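Local coordinates for periplasmic solute binding protein (Candidatus liberibacter, PDB 4CL2) that binds manganese or zinc ions in the periplasm and probably hands them to a membrane transporter for uptake into the cell, at residues Ala54-Cys59 / Thr126-Ser131; Gln19-Asp24 / Glu119-Ala124. All blocks are in the same frame, centred on the assembly; numbering follows the deposited sequence.

Contact 1: residues Ala54-Cys59 / Thr126-Ser131; sequences ADLILC and TALDPS
Leu128, in the last turn of helix 111-128, pushes both of its methyl groups against Asp55 and Leu56, on the strand 56-59 side of the contact. The CD2 branch lies against Leu56, 4.0 Å from CB and equally far from the methyl CD2 of that residue, and the two leucine side chains cross obliquely. The other branch turns to Asp55, where Leu128 CD1 rests 3.7 Å from the backbone O and 4.0 Å from CB. The fork of one leucine thus straddles two consecutive residues, one methyl to each, with the backbones still 7.5 Å apart at the CA atoms of Leu56 and Leu128. Leu128 can span that gap because its CG stands anti to the backbone N (chi1 176°), which carries the isobutyl group out from the helix toward the sheet.

Asp55 meets the leucine with its CB and its backbone carbonyl. The carboxylate is engaged elsewhere: OD2 accepts a hydrogen bond from the backbone N of Val6, and OD1 forms a salt bridge with Lys76. An acidic residue can therefore sit beside an apolar neighbour here, its charge probably balanced by the lysine. Val7 of the adjacent strand 6-9 touches both leucines and extends the apolar surface. Beyond Leu128 the chain leaves helical geometry at Asp129, whose OD2 is bonded to Asn132 and Tyr136 as the chain enters helix 133-158.

This is helix-on-sheet packing, the end of a helix laid on a parallel sheet in one lobe of a metal-binding protein of the solute-binding protein 9 family. Methyls resting on a CB, another methyl and a carbonyl set no bond direction, so the contact depends on fit of shape and exclusion of water.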
ATOM      1  N   ALA A  54      19.870 -11.724  -3.905  1.00 15.70           N
ATOM      2  CA  ALA A  54      19.614 -10.300  -4.055  1.00 16.90           C
ATOM      3  C   ALA A  54      20.915  -9.480  -4.057  1.00 16.59           C
ATOM      4  O   ALA A  54      21.758  -9.579  -3.166  1.00 16.21           O
ATOM      5  CB  ALA A  54      18.704  -9.826  -2.952  1.00 16.89           C
ATOM      6  N   ASP A  55      21.007  -8.607  -5.059  1.00 17.34           N
ATOM      7  CA  ASP A  55      22.005  -7.549  -5.084  1.00 17.82           C
ATOM      8  C   ASP A  55      21.525  -6.263  -4.396  1.00 15.95           C
ATOM      9  O   ASP A  55      22.316  -5.354  -4.186  1.00 16.72           O
ATOM     10  CB  ASP A  55      22.383  -7.288  -6.579  1.00 19.57           C
ATOM     11  CG  ASP A  55      23.008  -8.478  -7.199  1.00 20.91           C
ATOM     12  OD1 ASP A  55      24.044  -8.951  -6.673  1.00 20.01           O
ATOM     13  OD2 ASP A  55      22.482  -8.998  -8.178  1.00 18.68           O
ATOM     14  N   LEU A  56      20.233  -6.170  -4.119  1.00 15.68           N
ATOM     15  CA  LEU A  56      19.551  -4.977  -3.568  1.00 14.94           C
ATOM     16  C   LEU A  56      18.264  -5.515  -2.975  1.00 14.58           C
ATOM     17  O   LEU A  56      17.602  -6.380  -3.650  1.00 15.48           O
ATOM     18  CB  LEU A  56      19.277  -3.972  -4.681  1.00 14.63           C
ATOM     19  CG  LEU A  56      18.534  -2.712  -4.311  1.00 16.94           C
ATOM     20  CD1 LEU A  56      19.305  -1.908  -3.314  1.00 21.68           C
ATOM     21  CD2 LEU A  56      18.261  -1.924  -5.583  1.00 15.59           C
ATOM     22  N   ILE A  57      17.915  -5.064  -1.767  1.00 14.45           N
ATOM     23  CA  ILE A  57      16.654  -5.456  -1.125  1.00 14.43           C
ATOM     24  C   ILE A  57      15.835  -4.188  -0.899  1.00 13.78           C
ATOM     25  O   ILE A  57      16.325  -3.239  -0.312  1.00 16.17           O
ATOM     26  CB  ILE A  57      16.885  -6.214   0.167  1.00 16.10           C
ATOM     27  CG1 ILE A  57      17.664  -7.493  -0.121  1.00 16.00           C
ATOM     28  CG2 ILE A  57      15.554  -6.520   0.825  1.00 17.53           C
ATOM     29  CD1 ILE A  57      18.041  -8.289   1.112  1.00 18.29           C
ATOM     30  N   LEU A  58      14.615  -4.179  -1.437  1.00 13.46           N
ATOM     31  CA  LEU A  58      13.740  -3.017  -1.338  1.00 14.16           C
ATOM     32  C   LEU A  58      12.593  -3.310  -0.350  1.00 13.34           C
ATOM     33  O   LEU A  58      11.776  -4.209  -0.561  1.00 16.64           O
ATOM     34  CB  LEU A  58      13.173  -2.690  -2.690  1.00 14.16           C
ATOM     35  CG  LEU A  58      14.142  -2.374  -3.815  1.00 18.17           C
ATOM     36  CD1 LEU A  58      13.332  -2.165  -5.114  1.00 17.49           C
ATOM     37  CD2 LEU A  58      14.992  -1.149  -3.441  1.00 18.47           C
ATOM     38  N   CYS A  59      12.600  -2.576   0.749  1.00 14.64           N
ATOM     39  CA  CYS A  59      11.601  -2.740   1.837  1.00 13.75           C
ATOM     40  C   CYS A  59      10.699  -1.497   1.865  1.00 15.15           C
ATOM     41  O   CYS A  59      11.120  -0.395   1.528  1.00 13.34           O
ATOM     42  CB  CYS A  59      12.271  -2.876   3.204  1.00 15.86           C
ATOM     43  SG  CYS A  59      13.032  -4.531   3.391  1.00 19.09           S
ATOM     44  N   THR A 126      19.502   2.991  -9.909  1.00 16.82           N
ATOM     45  CA  THR A 126      20.534   3.758 -10.619  1.00 17.85           C
ATOM     46  C   THR A 126      21.872   3.616  -9.873  1.00 18.63           C
ATOM     47  O   THR A 126      22.932   3.444 -10.498  1.00 19.68           O
ATOM     48  CB  THR A 126      20.061   5.216 -10.853  1.00 19.35           C
ATOM     49  OG1 THR A 126      18.850   5.219 -11.608  1.00 18.98           O
ATOM     50  CG2 THR A 126      21.115   6.076 -11.500  1.00 20.21           C
ATOM     51  N   ALA A 127      21.840   3.632  -8.548  1.00 18.72           N
ATOM     52  CA  ALA A 127      23.065   3.458  -7.772  1.00 18.55           C
ATOM     53  C   ALA A 127      23.620   2.038  -7.933  1.00 18.16           C
ATOM     54  O   ALA A 127      24.838   1.836  -7.973  1.00 21.35           O
ATOM     55  CB  ALA A 127      22.815   3.750  -6.328  1.00 18.03           C
ATOM     56  N   LEU A 128      22.717   1.063  -7.983  1.00 18.91           N
ATOM     57  CA  LEU A 128      23.088  -0.313  -8.193  1.00 19.35           C
ATOM     58  C   LEU A 128      23.669  -0.549  -9.592  1.00 20.03           C
ATOM     59  O   LEU A 128      24.632  -1.330  -9.744  1.00 19.89           O
ATOM     60  CB  LEU A 128      21.880  -1.239  -7.991  1.00 17.55           C
ATOM     61  CG  LEU A 128      22.048  -2.748  -8.254  1.00 20.15           C
ATOM     62  CD1 LEU A 128      22.972  -3.368  -7.186  1.00 21.92           C
ATOM     63  CD2 LEU A 128      20.681  -3.421  -8.342  1.00 19.85           C
ATOM     64  N   ASP A 129      23.087   0.096 -10.605  1.00 19.14           N
ATOM     65  CA  ASP A 129      23.325  -0.244 -12.002  1.00 19.15           C
ATOM     66  C   ASP A 129      23.471   1.024 -12.829  1.00 20.09           C
ATOM     67  O   ASP A 129      22.616   1.365 -13.648  1.00 19.97           O
ATOM     68  CB  ASP A 129      22.153  -1.082 -12.498  1.00 19.69           C
ATOM     69  CG  ASP A 129      22.331  -1.559 -13.920  1.00 20.74           C
ATOM     70  OD1 ASP A 129      23.477  -1.773 -14.360  1.00 22.53           O
ATOM     71  OD2 ASP A 129      21.285  -1.817 -14.582  1.00 21.69           O
ATOM     72  N   PRO A 130      24.536   1.759 -12.568  1.00 21.63           N
ATOM     73  CA  PRO A 130      24.644   3.113 -13.122  1.00 21.47           C
ATOM     74  C   PRO A 130      24.762   3.184 -14.624  1.00 22.81           C
ATOM     75  O   PRO A 130      24.405   4.226 -15.212  1.00 22.06           O
ATOM     76  CB  PRO A 130      25.860   3.696 -12.408  1.00 24.98           C
ATOM     77  CG  PRO A 130      26.577   2.550 -11.850  1.00 28.56           C
ATOM     78  CD  PRO A 130      25.586   1.499 -11.576  1.00 23.57           C
ATOM     79  N   SER A 131      25.178   2.083 -15.256  1.00 22.86           N
ATOM     80  CA  SER A 131      25.297   2.090 -16.684  1.00 25.88           C
ATOM     81  C   SER A 131      23.939   2.202 -17.390  1.00 24.27           C
ATOM     82  O   SER A 131      23.898   2.525 -18.585  1.00 24.45           O
ATOM     83  CB  SER A 131      26.088   0.892 -17.209  1.00 30.01           C
ATOM     84  OG  SER A 131      25.287  -0.241 -17.076  1.00 31.88           O
TER

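Contact 2: residues Gln19-Asp24 / Glu119-Ala124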
ATOM      1  N   GLN A  19       9.339  -3.498 -11.179  1.00 14.20           N
ATOM      2  CA  GLN A  19       9.271  -4.028 -12.534  1.00 14.84           C
ATOM      3  C   GLN A  19       8.952  -2.963 -13.533  1.00 16.55           C
ATOM      4  O   GLN A  19       9.476  -2.987 -14.635  1.00 15.68           O
ATOM      5  CB  GLN A  19       8.241  -5.154 -12.613  1.00 16.64           C
ATOM      6  CG  GLN A  19       8.083  -5.808 -13.974  1.00 22.95           C
ATOM      7  CD  GLN A  19       9.354  -6.500 -14.476  1.00 29.59           C
ATOM      8  OE1 GLN A  19      10.193  -6.961 -13.711  1.00 30.33           O
ATOM      9  NE2 GLN A  19       9.505  -6.538 -15.781  1.00 30.83           N
ATOM     10  N   ASN A  20       8.115  -2.000 -13.176  1.00 14.33           N
ATOM     11  CA  ASN A  20       7.808  -0.953 -14.138  1.00 15.76           C
ATOM     12  C   ASN A  20       8.939   0.034 -14.358  1.00 17.21           C
ATOM     13  O   ASN A  20       9.043   0.669 -15.418  1.00 17.45           O
ATOM     14  CB  ASN A  20       6.571  -0.207 -13.694  1.00 15.88           C
ATOM     15  CG  ASN A  20       5.328  -0.931 -14.099  1.00 16.22           C
ATOM     16  OD1 ASN A  20       4.895  -0.884 -15.266  1.00 18.96           O
ATOM     17  ND2 ASN A  20       4.772  -1.677 -13.177  1.00 16.44           N
ATOM     18  N   ILE A  21       9.814   0.179 -13.368  1.00 14.93           N
ATOM     19  CA  ILE A  21      10.958   1.064 -13.516  1.00 14.73           C
ATOM     20  C   ILE A  21      12.114   0.337 -14.211  1.00 16.96           C
ATOM     21  O   ILE A  21      12.820   0.926 -15.009  1.00 16.40           O
ATOM     22  CB  ILE A  21      11.353   1.675 -12.161  1.00 15.28           C
ATOM     23  CG1 ILE A  21      10.169   2.487 -11.528  1.00 14.84           C
ATOM     24  CG2 ILE A  21      12.597   2.538 -12.253  1.00 16.34           C
ATOM     25  CD1 ILE A  21      10.272   2.557 -10.037  1.00 15.44           C
ATOM     26  N   ALA A  22      12.324  -0.942 -13.891  1.00 16.23           N
ATOM     27  CA  ALA A  22      13.480  -1.639 -14.404  1.00 16.01           C
ATOM     28  C   ALA A  22      13.240  -2.304 -15.746  1.00 19.23           C
ATOM     29  O   ALA A  22      14.164  -2.461 -16.520  1.00 20.18           O
ATOM     30  CB  ALA A  22      13.902  -2.666 -13.410  1.00 15.20           C
ATOM     31  N   LYS A  23      12.005  -2.663 -16.053  1.00 17.90           N
ATOM     32  CA  LYS A  23      11.651  -3.324 -17.307  1.00 19.73           C
ATOM     33  C   LYS A  23      12.634  -4.374 -17.748  1.00 26.55           C
ATOM     34  O   LYS A  23      13.130  -4.348 -18.877  1.00 31.65           O
ATOM     35  CB  LYS A  23      11.489  -2.342 -18.410  1.00 25.48           C
ATOM     36  CG  LYS A  23      10.389  -1.388 -18.150  1.00 28.85           C
ATOM     37  CD  LYS A  23      10.290  -0.472 -19.332  1.00 39.51           C
ATOM     38  CE  LYS A  23       8.874   0.019 -19.489  1.00 52.67           C
ATOM     39  NZ  LYS A  23       8.657   0.275 -20.940  1.00 60.14           N
ATOM     40  N   ASP A  24      12.922  -5.288 -16.875  1.00 26.73           N
ATOM     41  CA  ASP A  24      13.852  -6.397 -17.347  1.00 30.12           C
ATOM     42  C   ASP A  24      15.346  -6.069 -17.495  1.00 23.64           C
ATOM     43  O   ASP A  24      16.134  -6.994 -17.833  1.00 22.73           O
ATOM     44  CB  ASP A  24      13.376  -7.110 -18.626  1.00 31.74           C
ATOM     45  CG  ASP A  24      11.976  -7.709 -18.494  1.00 40.91           C
ATOM     46  OD1 ASP A  24      11.597  -8.237 -17.420  1.00 35.64           O
ATOM     47  OD2 ASP A  24      11.251  -7.677 -19.496  1.00 52.06           O
ATOM     48  N   GLU A 119      10.433   7.314  -7.148  1.00 15.60           N
ATOM     49  CA  GLU A 119      11.682   8.071  -7.115  1.00 17.78           C
ATOM     50  C   GLU A 119      12.729   7.331  -6.302  1.00 15.77           C
ATOM     51  O   GLU A 119      13.903   7.244  -6.706  1.00 14.94           O
ATOM     52  CB  GLU A 119      11.453   9.496  -6.606  1.00 19.81           C
ATOM     53  CG  GLU A 119      12.748  10.213  -6.312  1.00 18.98           C
ATOM     54  CD  GLU A 119      13.672  10.375  -7.501  1.00 20.72           C
ATOM     55  OE1 GLU A 119      13.239  10.149  -8.674  1.00 19.07           O
ATOM     56  OE2 GLU A 119      14.865  10.676  -7.265  1.00 20.53           O
ATOM     57  N   ASN A 120      12.341   6.822  -5.117  1.00 15.99           N
ATOM     58  CA  ASN A 120      13.341   6.152  -4.290  1.00 14.48           C
ATOM     59  C   ASN A 120      13.806   4.878  -4.968  1.00 12.99           C
ATOM     60  O   ASN A 120      14.993   4.486  -4.820  1.00 14.96           O
ATOM     61  CB  ASN A 120      12.732   5.818  -2.910  1.00 14.86           C
ATOM     62  CG  ASN A 120      12.667   7.045  -2.035  1.00 18.56           C
ATOM     63  OD1 ASN A 120      13.460   7.959  -2.218  1.00 19.72           O
ATOM     64  ND2 ASN A 120      11.724   7.106  -1.130  1.00 16.65           N
ATOM     65  N   ILE A 121      12.927   4.196  -5.684  1.00 12.38           N
ATOM     66  CA  ILE A 121      13.316   2.945  -6.345  1.00 12.92           C
ATOM     67  C   ILE A 121      14.211   3.274  -7.566  1.00 13.57           C
ATOM     68  O   ILE A 121      15.224   2.600  -7.816  1.00 13.20           O
ATOM     69  CB  ILE A 121      12.094   2.068  -6.695  1.00 11.92           C
ATOM     70  CG1 ILE A 121      11.488   1.527  -5.398  1.00 13.22           C
ATOM     71  CG2 ILE A 121      12.486   0.869  -7.587  1.00 15.11           C
ATOM     72  CD1 ILE A 121      10.111   0.941  -5.559  1.00 15.31           C
ATOM     73  N   ARG A 122      13.817   4.280  -8.330  1.00 14.80           N
ATOM     74  CA  ARG A 122      14.664   4.769  -9.440  1.00 14.28           C
ATOM     75  C   ARG A 122      16.090   5.080  -8.949  1.00 15.09           C
ATOM     76  O   ARG A 122      17.099   4.641  -9.537  1.00 16.61           O
ATOM     77  CB  ARG A 122      14.062   5.998 -10.109  1.00 14.57           C
ATOM     78  CG  ARG A 122      14.921   6.517 -11.249  1.00 16.18           C
ATOM     79  CD  ARG A 122      14.748   8.002 -11.473  1.00 15.84           C
ATOM     80  NE  ARG A 122      15.227   8.789 -10.303  1.00 17.75           N
ATOM     81  CZ  ARG A 122      16.495   8.954  -9.966  1.00 17.62           C
ATOM     82  NH1 ARG A 122      17.473   8.455 -10.681  1.00 20.61           N
ATOM     83  NH2 ARG A 122      16.811   9.640  -8.882  1.00 20.33           N
ATOM     84  N   LYS A 123      16.176   5.823  -7.839  1.00 13.85           N
ATOM     85  CA  LYS A 123      17.461   6.198  -7.282  1.00 15.92           C
ATOM     86  C   LYS A 123      18.274   4.991  -6.884  1.00 15.37           C
ATOM     87  O   LYS A 123      19.471   4.920  -7.178  1.00 17.50           O
ATOM     88  CB  LYS A 123      17.209   7.163  -6.090  1.00 18.90           C
ATOM     89  CG  LYS A 123      18.506   7.684  -5.516  1.00 24.32           C
ATOM     90  CD  LYS A 123      18.276   8.667  -4.351  1.00 33.67           C
ATOM     91  CE  LYS A 123      16.915   9.300  -4.214  1.00 44.47           C
ATOM     92  NZ  LYS A 123      16.895  10.064  -2.908  1.00 50.97           N
ATOM     93  N   ALA A 124      17.630   4.024  -6.220  1.00 14.60           N
ATOM     94  CA  ALA A 124      18.355   2.826  -5.801  1.00 16.16           C
ATOM     95  C   ALA A 124      18.818   1.955  -6.972  1.00 16.43           C
ATOM     96  O   ALA A 124      19.937   1.438  -6.973  1.00 16.79           O
ATOM     97  CB  ALA A 124      17.487   2.040  -4.818  1.00 14.80           C
TER
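Ile21 and Ile121 make the apolar part of this helix-to-helix contact, their side chains crossing at about a right angle. The end of Ile21 does the reaching: CD1 comes to 3.7 Å from CG2 of Ile121 and 3.8 Å from its CB, so the methyl lies against the branch point of the second isoleucine. In Ile21 the CG1 arm stands anti to the carbonyl carbon (chi1 -59°) and bears CD1 to Ile121, while the CG2 branch meets CA of Arg122, the residue after Ile121, at 4.1 Å. Beta-branched side chains suit the place, since each offers a broad aliphatic surface close to its own helix.

Two polar side-chain interactions stay within their own segments. Arg122 contributes its backbone and CB to the packing; its charged end leads away to Glu119, one helical turn earlier. In this side-on salt bridge NE donates to OE1 of Glu119 at 2.9 Å and NH2 to OE2 at 2.7 Å. Both bonds are straight (177°) and lie in the guanidinium plane, meeting the oxygens on the syn side, about 30° out of the carboxylate plane; the two-point grip restrains the guanidinium's rotation. Gln19 NE2 reaches Asp24 OD1 at 3.2 Å, from above the carboxylate plane, across the turn where Lys23, with positive phi, leaves the helix after Ala22.

Ile118 and Leu125 continue the packing on Ile21, and Ile17, Thr18 and Leu58 of strand 56-59 touch Ile121. The long helix 133-158, which links the two lobes as in ZnuA relatives, adjoins both segments through Asn139 and Ala140.

Helix 111-128 is common to both contacts: its final turn serves contact 1, and the turns just before serve contact 2. Their centres lie 9 Å apart, and they touch directly. Leu56 CD2 lies 4.0 Å from Ala124 O, and Leu58 CD2 is 4.3 Å from Ala124 CB. The strand leucines therefore pack on the same helix as Ile21, in a continuous layer. Together the contacts join sheet and helices of the lobe built on the four-stranded parallel sheet. Both lie away from the manganese site formed by His106, Glu172 and Asp247, and neither takes part in the metal's coordination shell.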